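Local coordinates for maltose/maltodextrin-binding protein (Thermus thermophilus, PDB 2GH9) that binds maltotriose and probably acts as the periplasmic receptor that collects malto-oligosaccharides for uptake into the cell, at residues Ala112-Leu117 against Ser326-Leu331; Phe158-Phe163 against Gly263-Val268; Gly233-Gly238 against Gly303-Val308. All blocks are in the same frame, centred on the assembly; numbering follows the deposited sequence.

Contact 1. Residues Ala112-Leu117 against Ser326-Leu331. With GLC (alpha-D-glucopyranose), chain B.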
loop_
_atom_site.group_PDB
_atom_site.type_symbol
_atom_site.label_atom_id
_atom_site.label_comp_id
_atom_site.label_asym_id
_atom_site.label_seq_id
_atom_site.Cartn_x
_atom_site.Cartn_y
_atom_site.Cartn_z
ATOM N N ALA A 112 0.142 9.240 -0.250
ATOM C CA ALA A 112 0.149 8.328 -1.376
ATOM C C ALA A 112 1.379 7.449 -1.273
ATOM O O ALA A 112 2.408 7.854 -0.726
ATOM C CB ALA A 112 0.132 9.098 -2.688
ATOM N N GLU A 113 1.266 6.232 -1.794
ATOM C CA GLU A 113 2.324 5.255 -1.665
ATOM C C GLU A 113 2.221 4.222 -2.767
ATOM O O GLU A 113 1.167 4.006 -3.333
ATOM C CB GLU A 113 2.190 4.542 -0.327
ATOM C CG GLU A 113 0.847 3.816 -0.158
ATOM C CD GLU A 113 0.592 3.357 1.247
ATOM O OE1 GLU A 113 1.317 3.826 2.127
ATOM O OE2 GLU A 113 -0.316 2.506 1.477
ATOM N N SER A 114 3.336 3.554 -3.018
ATOM C CA SER A 114 3.358 2.389 -3.891
ATOM C C SER A 114 4.601 1.610 -3.549
ATOM O O SER A 114 5.528 2.148 -2.945
ATOM C CB SER A 114 3.388 2.813 -5.375
ATOM O OG SER A 114 4.704 3.134 -5.796
ATOM N N VAL A 115 4.647 0.343 -3.945
ATOM C CA VAL A 115 5.917 -0.362 -3.926
ATOM C C VAL A 115 6.826 0.136 -5.043
ATOM O O VAL A 115 6.396 0.750 -6.032
ATOM C CB VAL A 115 5.763 -1.933 -3.995
ATOM C CG1 VAL A 115 5.013 -2.429 -2.760
ATOM C CG2 VAL A 115 5.103 -2.392 -5.320
ATOM N N ALA A 116 8.112 -0.115 -4.838
ATOM C CA ALA A 116 9.159 0.239 -5.780
ATOM C C ALA A 116 10.417 -0.590 -5.461
ATOM O O ALA A 116 10.514 -1.245 -4.420
ATOM C CB ALA A 116 9.496 1.712 -5.686
ATOM N N LEU A 117 11.378 -0.517 -6.370
ATOM C CA LEU A 117 12.677 -1.102 -6.172
ATOM C C LEU A 117 13.466 -0.148 -5.273
ATOM O O LEU A 117 13.860 0.946 -5.693
ATOM C CB LEU A 117 13.388 -1.325 -7.514
ATOM C CG LEU A 117 14.810 -1.884 -7.362
ATOM C CD1 LEU A 117 14.722 -3.304 -6.823
ATOM C CD2 LEU A 117 15.558 -1.815 -8.669
ATOM N N SER A 326 7.892 10.090 -7.501
ATOM C CA SER A 326 7.278 10.823 -8.619
ATOM C C SER A 326 7.566 10.182 -9.979
ATOM O O SER A 326 6.854 10.411 -10.956
ATOM C CB SER A 326 7.725 12.306 -8.635
ATOM O OG SER A 326 8.909 12.517 -9.416
ATOM N N LYS A 327 8.612 9.371 -10.049
ATOM C CA LYS A 327 8.952 8.684 -11.266
ATOM C C LYS A 327 8.316 7.292 -11.302
ATOM O O LYS A 327 8.303 6.646 -12.342
ATOM C CB LYS A 327 10.478 8.622 -11.406
ATOM C CG LYS A 327 11.130 10.022 -11.688
ATOM C CD LYS A 327 10.819 10.488 -13.128
ATOM C CE LYS A 327 10.908 12.043 -13.337
ATOM N NZ LYS A 327 9.701 12.803 -12.866
ATOM N N VAL A 328 7.788 6.845 -10.163
ATOM C CA VAL A 328 7.153 5.537 -10.045
ATOM C C VAL A 328 5.635 5.659 -10.139
ATOM O O VAL A 328 4.996 4.869 -10.834
ATOM C CB VAL A 328 7.575 4.807 -8.727
ATOM C CG1 VAL A 328 6.766 3.521 -8.537
ATOM C CG2 VAL A 328 9.061 4.524 -8.709
ATOM N N PHE A 329 5.042 6.655 -9.472
ATOM C CA PHE A 329 3.574 6.750 -9.451
ATOM C C PHE A 329 2.896 6.780 -10.811
ATOM O O PHE A 329 1.854 6.167 -10.982
ATOM C CB PHE A 329 3.074 7.948 -8.621
ATOM C CG PHE A 329 3.305 7.819 -7.122
ATOM C CD1 PHE A 329 3.689 6.614 -6.528
ATOM C CD2 PHE A 329 3.107 8.923 -6.307
ATOM C CE1 PHE A 329 3.886 6.533 -5.160
ATOM C CE2 PHE A 329 3.313 8.853 -4.946
ATOM C CZ PHE A 329 3.686 7.648 -4.363
ATOM N N PRO A 330 3.464 7.503 -11.784
ATOM C CA PRO A 330 2.825 7.511 -13.110
ATOM C C PRO A 330 2.786 6.172 -13.839
ATOM O O PRO A 330 2.019 6.030 -14.793
ATOM C CB PRO A 330 3.676 8.507 -13.901
ATOM C CG PRO A 330 4.292 9.370 -12.864
ATOM C CD PRO A 330 4.631 8.397 -11.752
ATOM N N LEU A 331 3.596 5.212 -13.404
ATOM C CA LEU A 331 3.562 3.863 -13.981
ATOM C C LEU A 331 2.385 3.010 -13.477
ATOM O O LEU A 331 2.008 2.018 -14.107
ATOM C CB LEU A 331 4.863 3.148 -13.674
ATOM C CG LEU A 331 6.156 3.865 -14.026
ATOM C CD1 LEU A 331 7.325 3.018 -13.566
ATOM C CD2 LEU A 331 6.244 4.231 -15.525
HETATM C C1 GLC B . 1.275 -1.936 2.828
HETATM C C2 GLC B . 0.302 -1.010 2.122
HETATM C C3 GLC B . -1.097 -1.665 2.092
HETATM C C4 GLC B . -1.080 -3.081 1.538
HETATM C C5 GLC B . -0.011 -3.910 2.244
HETATM C C6 GLC B . 0.134 -5.289 1.588
HETATM O O2 GLC B . 0.218 0.231 2.828
HETATM O O3 GLC B . -1.993 -0.862 1.354
HETATM O O4 GLC B . -2.376 -3.689 1.708
HETATM O O5 GLC B . 1.265 -3.230 2.210
HETATM O O6 GLC B . 0.610 -6.275 2.508
#
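S114 runs past F329 and A116, in strand 116-120, past V328, with CA atoms 7.1 Å apart in both pairs. The F329 ring carries most of the contact. F329 CE1 lies 3.7 Å from E113 C, which is oblique to the ring, and F329 CE2 touches A112 CB at 3.9 Å. S114 meets the same ring at its edge, OG lying near the ring plane and 3.6 Å from CE1. This hydroxyl is already committed: OG sits between its own backbone N and carbonyl carbon (chi1 82°) and donates to V115 O at 2.9 Å, from above the carbonyl plane. V328 uses its two methyls separately. CG1 packs 3.5 Å from S114 OG, and CG2 turns to A116 CB. F325 of helix 320-326 and L266 of the neighbouring strand border the same apolar patch.

The side chain of E113 points away from F329 and serves the other side of the chain. It is extended beyond CG, and OE2 accepts a hydrogen bond from O2 of the chain B glucose at 2.7 Å. OE2 also takes a bond from Q269 NE2, while OE1 forms a salt bridge with R305 NH1, and these partners are likely to hold the carboxylate in one orientation. The chemistry is thus divided by side: apolar groups and one internally bonded hydroxyl pack toward 326-331, where the chain passes from strand 104-113 of one sheet to strand 116-120 of the other, and the acid on the other side is turned to the sugar.

Contact 2. Residues Phe158-Phe163 against Gly263-Val268. With GLC (alpha-D-glucopyranose), chain B.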
loop_
_atom_site.group_PDB
_atom_site.type_symbol
_atom_site.label_atom_id
_atom_site.label_comp_id
_atom_site.label_asym_id
_atom_site.label_seq_id
_atom_site.Cartn_x
_atom_site.Cartn_y
_atom_site.Cartn_z
ATOM N N PHE A 158 1.800 -6.826 -3.462
ATOM C CA PHE A 158 3.216 -6.649 -3.857
ATOM C C PHE A 158 3.491 -7.126 -5.288
ATOM O O PHE A 158 4.308 -6.545 -6.018
ATOM C CB PHE A 158 4.125 -7.390 -2.870
ATOM C CG PHE A 158 4.412 -6.625 -1.622
ATOM C CD1 PHE A 158 5.646 -6.018 -1.445
ATOM C CD2 PHE A 158 3.466 -6.511 -0.630
ATOM C CE1 PHE A 158 5.915 -5.318 -0.299
ATOM C CE2 PHE A 158 3.731 -5.793 0.512
ATOM C CZ PHE A 158 4.966 -5.217 0.687
ATOM N N ASN A 159 2.774 -8.174 -5.687
ATOM C CA ASN A 159 2.907 -8.785 -7.009
ATOM C C ASN A 159 2.070 -8.169 -8.126
ATOM O O ASN A 159 2.281 -8.514 -9.286
ATOM C CB ASN A 159 2.576 -10.279 -6.921
ATOM C CG ASN A 159 3.691 -11.067 -6.318
ATOM O OD1 ASN A 159 4.771 -11.136 -6.891
ATOM N ND2 ASN A 159 3.464 -11.624 -5.144
ATOM N N PHE A 160 1.127 -7.277 -7.803
ATOM C CA PHE A 160 0.280 -6.703 -8.837
ATOM C C PHE A 160 1.077 -6.142 -10.019
ATOM O O PHE A 160 0.678 -6.323 -11.162
ATOM C CB PHE A 160 -0.698 -5.644 -8.318
ATOM C CG PHE A 160 -1.418 -4.937 -9.432
ATOM C CD1 PHE A 160 -2.364 -5.614 -10.194
ATOM C CD2 PHE A 160 -1.099 -3.629 -9.774
ATOM C CE1 PHE A 160 -3.008 -4.984 -11.237
ATOM C CE2 PHE A 160 -1.732 -3.006 -10.840
ATOM C CZ PHE A 160 -2.688 -3.690 -11.570
ATOM N N GLY A 161 2.209 -5.485 -9.761
ATOM C CA GLY A 161 2.998 -4.894 -10.833
ATOM C C GLY A 161 3.411 -5.866 -11.920
ATOM O O GLY A 161 3.474 -5.507 -13.094
ATOM N N PHE A 162 3.684 -7.094 -11.525
ATOM C CA PHE A 162 3.946 -8.169 -12.484
ATOM C C PHE A 162 2.657 -8.553 -13.244
ATOM O O PHE A 162 2.692 -8.815 -14.440
ATOM C CB PHE A 162 4.535 -9.390 -11.770
ATOM C CG PHE A 162 5.733 -9.080 -10.935
ATOM C CD1 PHE A 162 6.717 -8.224 -11.401
ATOM C CD2 PHE A 162 5.896 -9.675 -9.680
ATOM C CE1 PHE A 162 7.834 -7.923 -10.627
ATOM C CE2 PHE A 162 7.000 -9.397 -8.910
ATOM C CZ PHE A 162 7.976 -8.505 -9.375
ATOM N N PHE A 163 1.525 -8.552 -12.561
ATOM C CA PHE A 163 0.247 -8.803 -13.233
ATOM C C PHE A 163 -0.075 -7.710 -14.277
ATOM O O PHE A 163 -0.527 -8.018 -15.384
ATOM C CB PHE A 163 -0.902 -8.989 -12.220
ATOM C CG PHE A 163 -0.967 -10.374 -11.608
ATOM C CD1 PHE A 163 -1.973 -11.274 -11.975
ATOM C CD2 PHE A 163 -0.056 -10.760 -10.636
ATOM C CE1 PHE A 163 -2.056 -12.545 -11.391
ATOM C CE2 PHE A 163 -0.125 -12.037 -10.049
ATOM C CZ PHE A 163 -1.148 -12.924 -10.435
ATOM N N GLY A 263 4.100 -1.851 -13.459
ATOM C CA GLY A 263 3.431 -0.726 -12.803
ATOM C C GLY A 263 2.699 -1.192 -11.557
ATOM O O GLY A 263 1.852 -2.092 -11.633
ATOM N N PRO A 264 2.990 -0.574 -10.406
ATOM C CA PRO A 264 2.382 -1.011 -9.138
ATOM C C PRO A 264 0.996 -0.407 -8.878
ATOM O O PRO A 264 0.619 0.540 -9.549
ATOM C CB PRO A 264 3.371 -0.462 -8.097
ATOM C CG PRO A 264 3.807 0.863 -8.726
ATOM C CD PRO A 264 3.899 0.579 -10.209
ATOM N N PHE A 265 0.278 -0.939 -7.880
ATOM C CA PHE A 265 -0.852 -0.238 -7.288
ATOM C C PHE A 265 -0.406 1.085 -6.654
ATOM O O PHE A 265 0.654 1.165 -6.041
ATOM C CB PHE A 265 -1.525 -1.061 -6.178
ATOM C CG PHE A 265 -2.449 -2.158 -6.656
ATOM C CD1 PHE A 265 -3.459 -1.897 -7.573
ATOM C CD2 PHE A 265 -2.354 -3.436 -6.108
ATOM C CE1 PHE A 265 -4.350 -2.892 -7.966
ATOM C CE2 PHE A 265 -3.252 -4.444 -6.489
ATOM C CZ PHE A 265 -4.246 -4.167 -7.430
ATOM N N LEU A 266 -1.233 2.111 -6.817
ATOM C CA LEU A 266 -1.150 3.335 -6.045
ATOM C C LEU A 266 -2.150 3.170 -4.920
ATOM O O LEU A 266 -3.273 2.683 -5.123
ATOM C CB LEU A 266 -1.443 4.573 -6.909
ATOM C CG LEU A 266 -0.572 4.664 -8.173
ATOM C CD1 LEU A 266 -1.031 5.765 -9.125
ATOM C CD2 LEU A 266 0.907 4.856 -7.828
ATOM N N GLY A 267 -1.700 3.477 -3.721
ATOM C CA GLY A 267 -2.528 3.385 -2.546
ATOM C C GLY A 267 -2.596 4.764 -1.955
ATOM O O GLY A 267 -1.608 5.477 -1.953
ATOM N N VAL A 268 -3.767 5.131 -1.454
ATOM C CA VAL A 268 -3.926 6.361 -0.707
ATOM C C VAL A 268 -4.295 6.002 0.716
ATOM O O VAL A 268 -5.264 5.262 0.953
ATOM C CB VAL A 268 -4.987 7.292 -1.330
ATOM C CG1 VAL A 268 -5.067 8.567 -0.547
ATOM C CG2 VAL A 268 -4.664 7.563 -2.786
HETATM C C1 GLC B . 1.275 -1.936 2.828
HETATM C C2 GLC B . 0.302 -1.010 2.122
HETATM C C3 GLC B . -1.097 -1.665 2.092
HETATM C C4 GLC B . -1.080 -3.081 1.538
HETATM C C5 GLC B . -0.011 -3.910 2.244
HETATM C C6 GLC B . 0.134 -5.289 1.588
HETATM O O2 GLC B . 0.218 0.231 2.828
HETATM O O3 GLC B . -1.993 -0.862 1.354
HETATM O O4 GLC B . -2.376 -3.689 1.708
HETATM O O5 GLC B . 1.265 -3.230 2.210
HETATM O O6 GLC B . 0.610 -6.275 2.508
#
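In F160 the ring carbon CG stands anti to the backbone N (chi1 172°), whereas in F265 it lies beside N and anti to the carbonyl carbon (chi1 -79°); these settings send the two CG atoms toward each other's rings, and the second torsions turn the rings face to face. Their centroids are 3.9 Å apart and their planes are inclined by only 10°. CG of F160 sits over the centre of the F265 ring, and CE1 of F265 lies over the centre of the F160 ring, although the two side chains cross at about a right angle. Packing is tight where F160 CB approaches F265 CE2, at 3.4 Å.

The stack joins helix 156-166 to the start of strand 265-273, near one of the crossings between the two lobes of this periplasmic binding protein fold, and W348 of helix 341-357 touches both rings. Next to it, G161 and P264 bring their CA atoms within 4.3 Å at a kink in the helix. G161 CA directs a CA-H...O contact to G263 O at 3.1 Å; that buried carbonyl has no conventional hydrogen-bonding partner in the model. One turn back, F158 faces away from the strand and offers its ring edge to the chain B glucose, with CE2 3.7 Å from O6.

Contact 3. Residues Gly233-Gly238 against Gly303-Val308; sequences GPWALG and GGRIPV. With GLC (alpha-D-glucopyranose), chain C; GLC (alpha-D-glucopyranose), chain B.
P234 opens the contact by laying CB 3.3 Å from G304 O, with CG against the start of the R305 side chain. W235 follows and works on two fronts. Its CB is centred over one face of the R305 guanidinium, 3.3 Å from NH2. On the other front, chi1 of 54° sets W235 CG between the backbone N and carbonyl carbon, and there CG lies 3.7 Å from O3 of the chain C glucose. One indole face then carries both glucose units, C4 of the chain C unit and C1 of the chain B unit each over the face but offset toward the rim; the opposite face rests on G233 CA. An alanine in place of W235 would keep the carbon over the guanidinium but would probably leave the two glucose units without their apolar platform and open a gap above G233. Further on, L237 sets CB 3.4 Å from G303 O and CD1 over G304 CA, and G238 closes the approach with its CA only 3.6 Å from G303 CA, two glycines meeting backbone to backbone.

R305 spans the contact with a chain extended from CG to NE. NH2 donates to O2 of the chain C glucose at 2.9 Å (143° at the hydrogen), with O2 near the guanidinium plane, and NH1 donates to O3 of the same unit at 3.0 Å. Salt bridges from NE to E13 and from NH1 to E113 are likely to keep the group from turning. An aromatic platform, with one sugar ring nearly flat on it and the next tilted, and a planar, charge-paired group gripping the O2 and O3 hydroxyls of one unit, is the classic pattern of carbohydrate-binding sites in periplasmic receptors.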
loop_
_atom_site.group_PDB
_atom_site.type_symbol
_atom_site.label_atom_id
_atom_site.label_comp_id
_atom_site.label_asym_id
_atom_site.label_seq_id
_atom_site.Cartn_x
_atom_site.Cartn_y
_atom_site.Cartn_z
ATOM N N GLY A 233 7.491 -0.373 -0.151
ATOM C CA GLY A 233 6.958 0.959 -0.267
ATOM C C GLY A 233 7.408 1.915 0.819
ATOM O O GLY A 233 8.129 1.531 1.757
ATOM N N PRO A 234 6.960 3.171 0.706
ATOM C CA PRO A 234 7.497 4.261 1.529
ATOM C C PRO A 234 7.177 4.141 3.030
ATOM O O PRO A 234 7.835 4.782 3.842
ATOM C CB PRO A 234 6.864 5.516 0.902
ATOM C CG PRO A 234 5.662 5.035 0.213
ATOM C CD PRO A 234 5.955 3.656 -0.253
ATOM N N TRP A 235 6.184 3.328 3.371
ATOM C CA TRP A 235 5.891 2.979 4.759
ATOM C C TRP A 235 7.060 2.364 5.510
ATOM O O TRP A 235 7.027 2.318 6.746
ATOM C CB TRP A 235 4.699 1.998 4.850
ATOM C CG TRP A 235 4.888 0.784 4.027
ATOM C CD1 TRP A 235 5.582 -0.352 4.355
ATOM C CD2 TRP A 235 4.405 0.594 2.702
ATOM N NE1 TRP A 235 5.555 -1.243 3.293
ATOM C CE2 TRP A 235 4.838 -0.679 2.271
ATOM C CE3 TRP A 235 3.645 1.385 1.827
ATOM C CZ2 TRP A 235 4.502 -1.193 1.019
ATOM C CZ3 TRP A 235 3.312 0.869 0.590
ATOM C CH2 TRP A 235 3.756 -0.407 0.195
ATOM N N ALA A 236 8.050 1.842 4.776
ATOM C CA ALA A 236 9.201 1.134 5.351
ATOM C C ALA A 236 10.413 2.069 5.561
ATOM O O ALA A 236 11.368 1.705 6.248
ATOM C CB ALA A 236 9.592 -0.032 4.432
ATOM N N LEU A 237 10.348 3.264 4.975
ATOM C CA LEU A 237 11.469 4.186 4.911
ATOM C C LEU A 237 11.840 4.802 6.246
ATOM O O LEU A 237 13.008 5.101 6.450
ATOM C CB LEU A 237 11.215 5.287 3.881
ATOM C CG LEU A 237 11.193 4.804 2.434
ATOM C CD1 LEU A 237 10.968 5.933 1.425
ATOM C CD2 LEU A 237 12.461 4.017 2.080
ATOM N N GLY A 238 10.861 4.975 7.141
ATOM C CA GLY A 238 11.117 5.469 8.489
ATOM C C GLY A 238 12.183 4.632 9.181
ATOM O O GLY A 238 13.172 5.170 9.687
ATOM N N GLY A 303 9.227 9.518 7.919
ATOM C CA GLY A 303 9.112 8.227 7.250
ATOM C C GLY A 303 9.413 8.319 5.770
ATOM O O GLY A 303 10.588 8.284 5.356
ATOM N N GLY A 304 8.361 8.412 4.968
ATOM C CA GLY A 304 8.513 8.596 3.537
ATOM C C GLY A 304 7.300 8.569 2.630
ATOM O O GLY A 304 7.445 8.714 1.408
ATOM N N ARG A 305 6.109 8.384 3.180
ATOM C CA ARG A 305 4.895 8.367 2.353
ATOM C C ARG A 305 4.641 9.776 1.803
ATOM O O ARG A 305 4.997 10.769 2.432
ATOM C CB ARG A 305 3.674 7.874 3.144
ATOM C CG ARG A 305 3.890 6.525 3.810
ATOM C CD ARG A 305 2.646 6.048 4.418
ATOM N NE ARG A 305 2.875 5.193 5.580
ATOM C CZ ARG A 305 2.235 4.060 5.816
ATOM N NH1 ARG A 305 1.316 3.589 4.968
ATOM N NH2 ARG A 305 2.502 3.383 6.912
ATOM N N ILE A 306 4.073 9.844 0.618
ATOM C CA ILE A 306 4.075 11.098 -0.153
ATOM C C ILE A 306 2.801 11.886 0.141
ATOM O O ILE A 306 1.716 11.340 0.016
ATOM C CB ILE A 306 4.201 10.811 -1.666
ATOM C CG1 ILE A 306 5.394 9.864 -1.942
ATOM C CG2 ILE A 306 4.318 12.129 -2.505
ATOM C CD1 ILE A 306 6.701 10.254 -1.212
ATOM N N PRO A 307 2.917 13.168 0.541
ATOM C CA PRO A 307 1.687 13.980 0.713
ATOM C C PRO A 307 0.756 13.987 -0.498
ATOM O O PRO A 307 1.219 13.997 -1.639
ATOM C CB PRO A 307 2.233 15.391 0.969
ATOM C CG PRO A 307 3.551 15.137 1.632
ATOM C CD PRO A 307 4.118 13.929 0.912
ATOM N N VAL A 308 -0.552 13.949 -0.255
ATOM C CA VAL A 308 -1.521 14.126 -1.334
ATOM C C VAL A 308 -1.928 15.620 -1.486
ATOM O O VAL A 308 -2.752 15.963 -2.338
ATOM C CB VAL A 308 -2.761 13.233 -1.156
ATOM C CG1 VAL A 308 -2.342 11.737 -1.201
ATOM C CG2 VAL A 308 -3.471 13.562 0.122
HETATM C C1 GLC C . 2.636 -1.695 7.947
HETATM C C2 GLC C . 2.557 -0.409 7.127
HETATM C C3 GLC C . 1.544 -0.576 6.012
HETATM C C4 GLC C . 1.933 -1.783 5.144
HETATM C C5 GLC C . 2.020 -3.066 5.985
HETATM C C6 GLC C . 2.582 -4.242 5.161
HETATM O O1 GLC C . 1.413 -1.844 8.664
HETATM O O2 GLC C . 2.239 0.720 7.971
HETATM O O3 GLC C . 1.431 0.612 5.211
HETATM O O4 GLC C . 0.895 -2.025 4.211
HETATM O O5 GLC C . 2.866 -2.835 7.110
HETATM O O6 GLC C . 2.723 -5.433 5.959
HETATM C C1 GLC B . 1.275 -1.936 2.828
HETATM C C2 GLC B . 0.302 -1.010 2.122
HETATM C C3 GLC B . -1.097 -1.665 2.092
HETATM C C4 GLC B . -1.080 -3.081 1.538
HETATM C C5 GLC B . -0.011 -3.910 2.244
HETATM C C6 GLC B . 0.134 -5.289 1.588
HETATM O O2 GLC B . 0.218 0.231 2.828
HETATM O O3 GLC B . -1.993 -0.862 1.354
HETATM O O4 GLC B . -2.376 -3.689 1.708
HETATM O O5 GLC B . 1.265 -3.230 2.210
HETATM O O6 GLC B . 0.610 -6.275 2.508
#

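Along the chain, 112-117 and 326-331 enclose the rest: contacts 2 and 3 both nest within the loop closed by contact 1, and their own segments alternate. The centres of contacts 1 and 2 lie about 9 Å apart, those of 1 and 3 about 11 Å, and those of 2 and 3 about 16 Å, which puts contact 1 in the middle. Strand 104-113 unites them, pairing with 265-273 and with 306-307. The backbone of 112-113 ties the set together, E113 O probably bonding to G267 N of contact 2 and A112 N to I306 O of contact 3. All three contacts reach the chain B glucose, consistent with a site built where the two lobes of the binding protein meet.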